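Local atomic coordinates of Serine/threonine-protein kinase PknI (Mycobacterium tuberculosis, PDB entry 5XLM), a protein that phosphorylates proteins on serine and threonine and slows mycobacterial growth within the infected host, represented here by its extracellular sensor domain. Residues A[138-141]-A[145-148]; A[31-36]-A[107-112]; A[63-68]-A[87-92]; A[47-50]-A[55-58]; A[84-87]-A[92-95]. All coordinates share one frame; numbering follows the deposited sequence.

All five contacts belong to the extracellular sensor domain, an antiparallel barrel; the kinase active site lies elsewhere in the protein. Contacts 1 and 2 meet in the barrel wall, their centres about 9 Å apart, with Leu146 packing on Trp109 and Leu138 N hydrogen-bonded to Trp109 O. Contacts 3 and 5, centred about 6 Å apart, both involve the loop after strand 77-83 and share Asn87 and Ala92. Contact 5 lies across the chain's centre from contact 1, about 24 Å between centres, whereas contact 3 comes within about 5 Å of contact 1 at the nearest atoms. Contact 4 stands apart, at least about 20 Å from the others between centres, yet its strand 38-51 adjoins strand 62-72.

Contact 1 of 5, residues A[138-141]-A[145-148]; sequences LRPQ and DLVG
Arg139 and Val147 form the hydrogen-bonded antiparallel pair at the centre of this hairpin end: Arg139 N reaches Val147 O at 2.8 Å, and Val147 N returns to Arg139 O at 3.0 Å. The first donor stands above the carbonyl plane, 48° out of it. A third bond, from Gln141 N to Asp145 O, lies in the carbonyl plane and closes the pairing before the turn. Gln141 then bends back at chi2 (-42°), bringing CG within 3.7 Å of Val147 CG2 and laying its amide across that side chain, where NE2 gives a weak bond to Arg139 O. A long amide suits this place, since CG and the amide cover the valine while CB stays beside Asp145 O and NE2 serves the backbone. On the other face, Leu146 sends CD2 against the Pro140 ring, 4.0 Å from CG, and its CB meets Leu138 CB. Gly148 opposes Leu138 with CA atoms only 4.2 Å apart, and its missing side chain suits so close a pass. The Arg139 chain bends at chi2 (108°), its CD passing Val147 O and NH1 ending near Gly148 CA, while NE is held by Gln108 OE1 and NH2 forms a salt bridge with Glu149 OE2. Strand 108-117 flanks the hairpin through Trp109, which touches Pro140 and Leu146, and strand 165-174 borders the other strand, with Ala172 packed on Leu138 and Leu146.

Contact 2 of 5, residues A[31-36]-A[107-112]; sequences TAPVPL and GQWKSR
Pro33, Val34 and Leu36 approach Trp109 from an irregular backbone that keeps its distance from strand 108-117, the nearest CA atoms, those of Pro33 and Gly107, being 7.8 Å apart. The segment is the lead-in to the first strand of an antiparallel beta-barrel, and the indole is the bridge between them. Trp109 turns its CG anti to its own carbonyl carbon (chi1 -63°), which carries the ring out toward residues 31-36. Leu36 answers with a CH-pi contact: CD1 lies over the five-membered ring, 3.7 Å from its centroid and only 7° off the normal. A branched aliphatic residue fits here, because one methyl can settle on the ring while CG lies against CE2 and NE1. Pro33 meets the benzene end of the indole, its CG 3.9 Å from Trp109 CZ2, and its rigid ring adds apolar bulk without a backbone N-H to satisfy. Phe104 makes an edge-to-face contact with the same tryptophan, and Cys77, of the Cys72-Cys77 disulfide, also touches it. The single polar atom of the indole is served by water: Trp109 NE1 donates to it at 2.9 Å in the ring plane, and the water in turn donates to Val34 O at 2.6 Å.

Contact 3 of 5, residues A[63-68]-A[87-92]; sequences NTWWAF and NDHTQA
Trp65 and His89 lie face to face, the imidazole set over the five-membered part of the indole with centroids 3.5 Å apart. Their planes differ by 17°, so the rings are nearly but not exactly parallel, and the gap is smallest where His89 NE2 and CE1 sit above the ring fusion: NE2 is 3.2 Å from Trp65 CD2. The stack is extended toward the strand by Trp65 CB, which lies beneath the imidazole face. Each residue keeps its CG beside the backbone N, chi1 being -79° in Trp65 and -49° in His89, and from facing backbones this brings the two rings together. The imidazole is held in its rotation by a hydrogen bond from NE2 to Asp86 O, which probably fixes a proton on that nitrogen. A histidine suits the position, being flat enough to stack and polar enough to tie down its own loop. Asn87 O rests near the rim of the opposite imidazole face. A type I turn from Asp88 to Gln91 carries His89, with Asp88 OD1 taking a long, weak bond from Thr90 N. Aromatic stacking here clips a connecting loop onto the wall of an antiparallel barrel, joining strand 62-72 to the chain beyond strand 77-83.

Contact 4 of 5, residues A[47-50]-A[55-58]; sequences SKQT and PTPQ
Gln49 O is the hub of this contact, taking the Thr56 backbone N-H at 2.6 Å in a short and fairly straight bond with an angle of 158°. It belongs to a small hairpin in which the end of strand 38-51 turns back into the two-residue strand 54-55. Thr56 adds its hydroxyl to the same acceptor, a weak bond of 3.2 Å from OG1 to Gln49 O. The torsion responsible, chi1 58°, tucks OG1 between the threonine's own N and carbonyl carbon, on the side of the incoming carbonyl. A threonine thus holds one oxygen firmly through its backbone and weakly through its hydroxyl. Next to it, Thr50 and Pro55 form a non-hydrogen-bonded antiparallel pair, their CA atoms 4.2 Å apart; a proline can sit there because the position asks for no N-H. The extended Gln49 chain crosses Thr56 at a slant, CG 3.7 Å from OG1, and its amide ends beside that of Gln58, the two planes turned 58° apart. Further out, Ile166 and Ile168 of strand 165-174 pack against Gln49, and the backbones of Thr50 and Arg167 are hydrogen-bonded. Arg46 bonds to Gln58 through the backbone, while Ser47, in a short 3-10 turn, anchors its OG on Asp61. The same serine presents its carbonyl to the proline ring, Ser47 O coming within 3.2 Å of Pro57 CB.

Contact 5 of 5, residues A[84-87]-A[92-95]; sequences LDDN and AKTP
Lys93 reaches across to Asp86 by a bent chain, passing over the backbone of Leu84 and Asp85 on the way. Its CB starts beside the carbonyl of Leu84, 3.8 Å from the O atom. CG leaves opposite the lysine's own N (chi1 -173°), and a bend at chi2, 76°, then swings the chain back toward residues 84-86. CD consequently lies against the peptide, 3.7 Å from Leu84 O and 3.9 Å from Asp85 CA. Beyond it the chain is straight through CE, and NZ arrives at the Asp86 carboxylate. The salt bridge is lopsided: NZ is 2.8 Å from Asp86 OD2 but 3.4 Å from OD1. A lysine is apt in this place, its methylenes sliding along the backbone while the charge is delivered several residues away. These pieces are the two limbs of the loop joining strands 77-83 and 100-105 of the barrel, drawn together at a single backbone bridge between Leu84 and Ala92, whose CA atoms are 4.2 Å apart. The bridge is made by the flanking backbone bonds, Asp85 with Gln91 and Lys93 with Met83. Leu84 turns its side chain away from the other limb, onto Trp65 and Ala67 of strand 62-72, as befits a buried aliphatic group. Asp85 approaches Thr94, OD2 lying 3.7 Å from OG1, and its other oxygen, OD1, receives a weak bond from Asn87 N.

Contact 1 of 5, residues A[138-141]-A[145-148]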
# COMPACT_ATOMS: atom_id res chain seq x y z
N LEU A 138 -3.23 4.80 -3.41
CA LEU A 138 -4.50 4.09 -3.45
C LEU A 138 -5.62 5.11 -3.49
O LEU A 138 -5.76 5.93 -2.58
CB LEU A 138 -4.66 3.17 -2.24
CG LEU A 138 -3.73 1.95 -2.19
CD1 LEU A 138 -3.98 1.15 -0.93
CD2 LEU A 138 -3.92 1.09 -3.43
N ARG A 139 -6.42 5.07 -4.56
CA ARG A 139 -7.52 6.01 -4.73
C ARG A 139 -8.83 5.34 -4.37
O ARG A 139 -9.15 4.29 -4.94
CB ARG A 139 -7.55 6.53 -6.16
CG ARG A 139 -6.35 7.39 -6.52
CD ARG A 139 -5.40 6.68 -7.47
NE ARG A 139 -4.13 7.40 -7.60
CZ ARG A 139 -3.19 7.10 -8.49
NH1 ARG A 139 -3.37 6.09 -9.33
NH2 ARG A 139 -2.07 7.81 -8.54
N PRO A 140 -9.61 5.90 -3.45
CA PRO A 140 -10.88 5.27 -3.07
C PRO A 140 -11.86 5.29 -4.23
O PRO A 140 -12.12 6.34 -4.82
CB PRO A 140 -11.38 6.12 -1.90
CG PRO A 140 -10.18 6.91 -1.45
CD PRO A 140 -9.35 7.12 -2.68
N GLN A 141 -12.40 4.12 -4.54
CA GLN A 141 -13.41 3.99 -5.57
C GLN A 141 -14.76 4.28 -4.92
O GLN A 141 -14.88 4.19 -3.69
CB GLN A 141 -13.37 2.61 -6.22
CG GLN A 141 -12.08 2.37 -6.99
CD GLN A 141 -11.67 3.58 -7.81
OE1 GLN A 141 -12.44 4.11 -8.60
NE2 GLN A 141 -10.43 4.03 -7.62
N ASP A 145 -13.78 -0.43 -2.41
CA ASP A 145 -12.40 -0.86 -2.62
C ASP A 145 -11.57 0.33 -3.10
O ASP A 145 -12.07 1.44 -3.28
CB ASP A 145 -12.34 -2.01 -3.61
CG ASP A 145 -12.96 -1.66 -4.95
OD1 ASP A 145 -13.91 -0.84 -4.97
OD2 ASP A 145 -12.51 -2.21 -5.98
N LEU A 146 -10.28 0.09 -3.31
CA LEU A 146 -9.36 1.14 -3.73
C LEU A 146 -8.52 0.65 -4.90
O LEU A 146 -8.12 -0.52 -4.94
CB LEU A 146 -8.44 1.57 -2.58
CG LEU A 146 -9.12 1.95 -1.26
CD1 LEU A 146 -8.96 0.83 -0.23
CD2 LEU A 146 -8.59 3.27 -0.72
N VAL A 147 -8.26 1.54 -5.84
CA VAL A 147 -7.44 1.25 -7.01
C VAL A 147 -6.33 2.29 -7.08
O VAL A 147 -6.58 3.49 -6.87
CB VAL A 147 -8.28 1.25 -8.31
CG1 VAL A 147 -7.39 1.01 -9.52
CG2 VAL A 147 -9.37 0.20 -8.23
N GLY A 148 -5.12 1.84 -7.35
CA GLY A 148 -4.00 2.75 -7.44
C GLY A 148 -2.81 2.16 -8.16
O GLY A 148 -2.97 1.42 -9.13

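Contact 2 of 5, residues A[31-36]-A[107-112]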
# COMPACT_ATOMS: atom_id res chain seq x y z
N THR A 31 -15.86 15.75 2.12
CA THR A 31 -14.67 15.47 1.32
C THR A 31 -13.60 14.79 2.17
O THR A 31 -12.47 14.61 1.72
CB THR A 31 -14.10 16.75 0.69
OG1 THR A 31 -13.70 17.66 1.72
CG2 THR A 31 -15.14 17.42 -0.20
N ALA A 32 -13.96 14.42 3.40
CA ALA A 32 -13.08 13.59 4.22
C ALA A 32 -13.21 12.13 3.77
O ALA A 32 -14.31 11.67 3.47
CB ALA A 32 -13.44 13.71 5.70
N PRO A 33 -12.10 11.39 3.72
CA PRO A 33 -12.14 10.05 3.14
C PRO A 33 -12.81 9.04 4.06
O PRO A 33 -12.98 9.25 5.26
CB PRO A 33 -10.66 9.71 2.95
CG PRO A 33 -10.00 10.43 4.08
CD PRO A 33 -10.76 11.73 4.22
N VAL A 34 -13.20 7.92 3.46
CA VAL A 34 -13.63 6.77 4.26
C VAL A 34 -12.41 6.18 4.96
O VAL A 34 -11.40 5.89 4.30
CB VAL A 34 -14.30 5.72 3.36
CG1 VAL A 34 -14.79 4.54 4.19
CG2 VAL A 34 -15.45 6.35 2.58
N PRO A 35 -12.44 6.00 6.28
CA PRO A 35 -11.25 5.49 6.97
C PRO A 35 -10.92 4.07 6.55
O PRO A 35 -11.79 3.29 6.17
CB PRO A 35 -11.65 5.56 8.45
CG PRO A 35 -13.14 5.56 8.45
CD PRO A 35 -13.54 6.29 7.21
N LEU A 36 -9.63 3.75 6.59
CA LEU A 36 -9.14 2.41 6.29
C LEU A 36 -9.01 1.66 7.61
O LEU A 36 -8.02 1.81 8.33
CB LEU A 36 -7.81 2.47 5.54
CG LEU A 36 -7.82 3.16 4.18
CD1 LEU A 36 -6.43 3.13 3.54
CD2 LEU A 36 -8.85 2.52 3.25
N GLY A 107 -7.22 13.68 -2.66
CA GLY A 107 -8.15 12.65 -3.05
C GLY A 107 -7.58 11.25 -3.16
O GLY A 107 -8.17 10.41 -3.84
N GLN A 108 -6.46 10.97 -2.49
CA GLN A 108 -5.87 9.64 -2.56
C GLN A 108 -5.07 9.37 -1.29
O GLN A 108 -4.61 10.30 -0.62
CB GLN A 108 -4.96 9.48 -3.78
CG GLN A 108 -3.65 10.27 -3.67
CD GLN A 108 -2.71 10.01 -4.83
OE1 GLN A 108 -3.04 9.26 -5.75
NE2 GLN A 108 -1.54 10.62 -4.79
N TRP A 109 -4.93 8.09 -0.97
CA TRP A 109 -3.99 7.64 0.06
C TRP A 109 -2.63 7.43 -0.58
O TRP A 109 -2.53 6.81 -1.64
CB TRP A 109 -4.47 6.34 0.71
CG TRP A 109 -5.76 6.45 1.44
CD1 TRP A 109 -7.00 6.18 0.95
CD2 TRP A 109 -5.95 6.84 2.81
NE1 TRP A 109 -7.95 6.39 1.92
CE2 TRP A 109 -7.33 6.79 3.07
CE3 TRP A 109 -5.08 7.23 3.83
CZ2 TRP A 109 -7.86 7.12 4.32
CZ3 TRP A 109 -5.61 7.55 5.07
CH2 TRP A 109 -6.99 7.49 5.30
N LYS A 110 -1.58 7.94 0.07
CA LYS A 110 -0.24 7.79 -0.46
C LYS A 110 0.73 7.54 0.68
O LYS A 110 0.74 8.29 1.66
CB LYS A 110 0.20 9.01 -1.27
CG LYS A 110 1.59 8.87 -1.86
CD LYS A 110 1.78 9.73 -3.11
CE LYS A 110 1.87 11.21 -2.76
NZ LYS A 110 2.28 12.03 -3.94
N SER A 111 1.53 6.49 0.55
CA SER A 111 2.57 6.22 1.53
C SER A 111 3.75 7.16 1.30
O SER A 111 3.94 7.70 0.21
CB SER A 111 3.04 4.77 1.43
OG SER A 111 3.66 4.51 0.19
N ARG A 112 4.53 7.37 2.35
CA ARG A 112 5.68 8.25 2.19
C ARG A 112 6.73 7.57 1.32
O ARG A 112 6.87 6.34 1.36
CB ARG A 112 6.28 8.62 3.55
CG ARG A 112 7.02 7.50 4.25
CD ARG A 112 7.92 8.05 5.35
NE ARG A 112 7.17 8.68 6.43
CZ ARG A 112 7.00 8.14 7.63
NH1 ARG A 112 6.30 8.78 8.56
NH2 ARG A 112 7.54 6.96 7.91
O HOH W 1 -10.78 5.65 1.77

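Contact 3 of 5, residues A[63-68]-A[87-92]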
# COMPACT_ATOMS: atom_id res chain seq x y z
N ASN A 63 -0.39 -10.97 -4.17
CA ASN A 63 -1.36 -10.56 -3.16
C ASN A 63 -0.74 -10.64 -1.78
O ASN A 63 -0.02 -11.60 -1.46
CB ASN A 63 -2.62 -11.43 -3.21
CG ASN A 63 -3.38 -11.28 -4.51
OD1 ASN A 63 -4.29 -10.47 -4.62
ND2 ASN A 63 -3.01 -12.08 -5.50
N THR A 64 -1.01 -9.64 -0.95
CA THR A 64 -0.60 -9.62 0.45
C THR A 64 -1.76 -9.08 1.28
O THR A 64 -2.64 -8.39 0.77
CB THR A 64 0.65 -8.76 0.67
OG1 THR A 64 0.44 -7.44 0.14
CG2 THR A 64 1.86 -9.38 -0.01
N TRP A 65 -1.75 -9.41 2.57
CA TRP A 65 -2.82 -9.03 3.47
C TRP A 65 -2.30 -8.13 4.57
O TRP A 65 -1.20 -8.34 5.11
CB TRP A 65 -3.51 -10.26 4.06
CG TRP A 65 -4.47 -10.88 3.10
CD1 TRP A 65 -5.82 -10.70 3.06
CD2 TRP A 65 -4.15 -11.76 2.01
NE1 TRP A 65 -6.37 -11.42 2.03
CE2 TRP A 65 -5.36 -12.08 1.37
CE3 TRP A 65 -2.96 -12.31 1.53
CZ2 TRP A 65 -5.42 -12.92 0.26
CZ3 TRP A 65 -3.02 -13.15 0.43
CH2 TRP A 65 -4.24 -13.45 -0.19
N TRP A 66 -3.09 -7.11 4.91
CA TRP A 66 -2.67 -6.07 5.84
C TRP A 66 -3.82 -5.74 6.78
O TRP A 66 -5.00 -5.85 6.42
CB TRP A 66 -2.23 -4.80 5.09
CG TRP A 66 -1.12 -5.05 4.10
CD1 TRP A 66 -1.24 -5.58 2.85
CD2 TRP A 66 0.27 -4.76 4.29
NE1 TRP A 66 -0.01 -5.65 2.25
CE2 TRP A 66 0.93 -5.15 3.11
CE3 TRP A 66 1.01 -4.22 5.34
CZ2 TRP A 66 2.31 -5.01 2.96
CZ3 TRP A 66 2.38 -4.08 5.18
CH2 TRP A 66 3.01 -4.48 4.00
N ALA A 67 -3.46 -5.33 7.99
CA ALA A 67 -4.42 -4.85 8.98
C ALA A 67 -4.29 -3.33 9.05
O ALA A 67 -3.28 -2.81 9.52
CB ALA A 67 -4.18 -5.49 10.34
N PHE A 68 -5.31 -2.63 8.57
CA PHE A 68 -5.31 -1.17 8.49
C PHE A 68 -6.05 -0.57 9.68
O PHE A 68 -7.08 -1.09 10.11
CB PHE A 68 -5.96 -0.69 7.20
CG PHE A 68 -5.01 -0.55 6.04
CD1 PHE A 68 -4.53 0.70 5.67
CD2 PHE A 68 -4.61 -1.66 5.31
CE1 PHE A 68 -3.67 0.83 4.60
CE2 PHE A 68 -3.74 -1.53 4.25
CZ PHE A 68 -3.27 -0.28 3.89
N ASN A 87 -1.00 -17.13 4.63
CA ASN A 87 -2.08 -18.10 4.70
C ASN A 87 -3.05 -17.79 5.83
O ASN A 87 -4.27 -17.82 5.63
CB ASN A 87 -1.50 -19.51 4.88
CG ASN A 87 -0.49 -19.87 3.80
OD1 ASN A 87 -0.86 -20.31 2.72
ND2 ASN A 87 0.78 -19.66 4.10
N ASP A 88 -2.54 -17.49 7.02
CA ASP A 88 -3.36 -17.19 8.19
C ASP A 88 -3.37 -15.68 8.39
O ASP A 88 -2.42 -15.10 8.91
CB ASP A 88 -2.83 -17.92 9.42
CG ASP A 88 -3.53 -17.50 10.69
OD1 ASP A 88 -4.78 -17.45 10.69
OD2 ASP A 88 -2.83 -17.23 11.69
N HIS A 89 -4.46 -15.04 7.97
CA HIS A 89 -4.61 -13.60 8.06
C HIS A 89 -5.06 -13.13 9.44
O HIS A 89 -5.37 -11.95 9.61
CB HIS A 89 -5.59 -13.11 7.00
CG HIS A 89 -5.30 -13.63 5.63
ND1 HIS A 89 -6.29 -13.91 4.71
CD2 HIS A 89 -4.13 -13.93 5.02
CE1 HIS A 89 -5.74 -14.37 3.60
NE2 HIS A 89 -4.43 -14.38 3.76
N THR A 90 -5.10 -14.03 10.43
CA THR A 90 -5.38 -13.64 11.81
C THR A 90 -4.11 -13.39 12.61
O THR A 90 -4.21 -12.97 13.77
CB THR A 90 -6.21 -14.73 12.50
OG1 THR A 90 -5.47 -15.96 12.54
CG2 THR A 90 -7.52 -14.95 11.77
N GLN A 91 -2.94 -13.63 12.03
CA GLN A 91 -1.66 -13.45 12.70
C GLN A 91 -0.78 -12.51 11.89
O GLN A 91 -0.84 -12.50 10.65
CB GLN A 91 -0.95 -14.80 12.90
CG GLN A 91 0.40 -14.71 13.59
CD GLN A 91 1.07 -16.06 13.72
OE1 GLN A 91 0.59 -17.06 13.19
NE2 GLN A 91 2.19 -16.09 14.43
N ALA A 92 0.02 -11.71 12.59
CA ALA A 92 0.97 -10.84 11.91
C ALA A 92 2.03 -11.68 11.21
O ALA A 92 2.27 -12.85 11.53
CB ALA A 92 1.62 -9.88 12.90

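Contact 4 of 5, residues A[47-50]-A[55-58]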
# COMPACT_ATOMS: atom_id res chain seq x y z
N SER A 47 2.04 -8.05 -13.50
CA SER A 47 1.84 -8.41 -14.89
C SER A 47 1.52 -7.21 -15.77
O SER A 47 1.47 -7.36 -17.00
CB SER A 47 0.71 -9.44 -15.02
OG SER A 47 -0.52 -8.92 -14.55
N LYS A 48 1.32 -6.03 -15.17
CA LYS A 48 1.02 -4.81 -15.90
C LYS A 48 2.08 -3.74 -15.65
O LYS A 48 1.82 -2.55 -15.83
CB LYS A 48 -0.36 -4.28 -15.52
CG LYS A 48 -1.49 -5.27 -15.75
CD LYS A 48 -2.66 -4.95 -14.83
CE LYS A 48 -3.96 -5.57 -15.32
NZ LYS A 48 -5.09 -5.21 -14.43
N GLN A 49 3.28 -4.15 -15.24
CA GLN A 49 4.34 -3.21 -14.93
C GLN A 49 4.80 -2.47 -16.18
O GLN A 49 4.93 -3.05 -17.25
CB GLN A 49 5.52 -3.96 -14.30
CG GLN A 49 6.74 -3.11 -14.05
CD GLN A 49 7.78 -3.83 -13.23
OE1 GLN A 49 7.45 -4.69 -12.41
NE2 GLN A 49 9.04 -3.50 -13.45
N THR A 50 5.04 -1.16 -16.03
CA THR A 50 5.47 -0.31 -17.12
C THR A 50 6.80 0.37 -16.78
O THR A 50 7.11 0.60 -15.61
CB THR A 50 4.43 0.77 -17.45
OG1 THR A 50 4.27 1.64 -16.33
CG2 THR A 50 3.08 0.13 -17.78
N PRO A 55 5.05 -0.84 -21.68
CA PRO A 55 4.79 -2.05 -20.89
C PRO A 55 6.03 -2.93 -20.74
O PRO A 55 6.76 -3.17 -21.70
CB PRO A 55 3.69 -2.77 -21.68
CG PRO A 55 3.06 -1.70 -22.51
CD PRO A 55 4.17 -0.76 -22.86
N THR A 56 6.24 -3.41 -19.52
CA THR A 56 7.27 -4.41 -19.22
C THR A 56 6.67 -5.44 -18.27
O THR A 56 7.00 -5.48 -17.08
CB THR A 56 8.52 -3.76 -18.61
OG1 THR A 56 8.16 -3.05 -17.42
CG2 THR A 56 9.18 -2.81 -19.59
N PRO A 57 5.78 -6.30 -18.77
CA PRO A 57 5.06 -7.22 -17.88
C PRO A 57 6.00 -8.20 -17.20
O PRO A 57 6.88 -8.79 -17.83
CB PRO A 57 4.09 -7.93 -18.82
CG PRO A 57 4.71 -7.82 -20.17
CD PRO A 57 5.41 -6.49 -20.18
N GLN A 58 5.81 -8.36 -15.89
CA GLN A 58 6.59 -9.30 -15.08
C GLN A 58 5.64 -10.09 -14.19
O GLN A 58 5.57 -9.86 -12.97
CB GLN A 58 7.64 -8.55 -14.26
CG GLN A 58 8.65 -7.79 -15.09
CD GLN A 58 9.85 -7.32 -14.29
OE1 GLN A 58 9.74 -7.06 -13.09
NE2 GLN A 58 11.00 -7.21 -14.95

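Contact 5 of 5, residues A[84-87]-A[92-95]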
# COMPACT_ATOMS: atom_id res chain seq x y z
N LEU A 84 0.05 -9.01 7.52
CA LEU A 84 -0.44 -10.27 8.04
C LEU A 84 0.23 -11.43 7.32
O LEU A 84 0.87 -11.27 6.28
CB LEU A 84 -1.97 -10.34 7.89
CG LEU A 84 -2.76 -9.19 8.52
CD1 LEU A 84 -4.23 -9.32 8.17
CD2 LEU A 84 -2.56 -9.13 10.03
N ASP A 85 0.09 -12.63 7.89
CA ASP A 85 0.70 -13.80 7.28
C ASP A 85 -0.07 -14.19 6.02
O ASP A 85 -1.26 -13.92 5.88
CB ASP A 85 0.73 -14.96 8.28
CG ASP A 85 1.74 -16.02 7.90
OD1 ASP A 85 1.54 -16.70 6.87
OD2 ASP A 85 2.76 -16.17 8.62
N ASP A 86 0.64 -14.84 5.10
CA ASP A 86 0.08 -15.11 3.78
C ASP A 86 -1.11 -16.06 3.85
O ASP A 86 -2.14 -15.83 3.19
CB ASP A 86 1.15 -15.67 2.85
CG ASP A 86 2.15 -14.61 2.41
OD1 ASP A 86 1.80 -13.41 2.43
OD2 ASP A 86 3.28 -14.99 2.05
N ASN A 87 -1.00 -17.13 4.63
CA ASN A 87 -2.08 -18.10 4.70
C ASN A 87 -3.05 -17.79 5.83
O ASN A 87 -4.27 -17.82 5.63
CB ASN A 87 -1.50 -19.51 4.88
CG ASN A 87 -0.49 -19.87 3.80
OD1 ASN A 87 -0.86 -20.31 2.72
ND2 ASN A 87 0.78 -19.66 4.10
N ALA A 92 0.02 -11.71 12.59
CA ALA A 92 0.97 -10.84 11.91
C ALA A 92 2.03 -11.68 11.21
O ALA A 92 2.27 -12.85 11.53
CB ALA A 92 1.62 -9.88 12.90
N LYS A 93 2.68 -11.06 10.22
CA LYS A 93 3.69 -11.76 9.43
C LYS A 93 4.89 -12.13 10.29
O LYS A 93 5.33 -11.36 11.15
CB LYS A 93 4.13 -10.88 8.26
CG LYS A 93 5.05 -11.57 7.26
CD LYS A 93 4.30 -12.53 6.36
CE LYS A 93 5.21 -13.12 5.30
NZ LYS A 93 4.49 -14.03 4.38
N THR A 94 5.42 -13.33 10.06
CA THR A 94 6.61 -13.81 10.75
C THR A 94 7.71 -14.04 9.72
O THR A 94 7.52 -14.84 8.79
CB THR A 94 6.32 -15.10 11.52
OG1 THR A 94 5.92 -16.13 10.61
CG2 THR A 94 5.22 -14.88 12.54
N PRO A 95 8.88 -13.39 9.83
CA PRO A 95 9.28 -12.45 10.89
C PRO A 95 8.53 -11.12 10.85
O PRO A 95 7.90 -10.83 9.83
CB PRO A 95 10.78 -12.24 10.61
CG PRO A 95 10.90 -12.44 9.15
CD PRO A 95 9.93 -13.54 8.81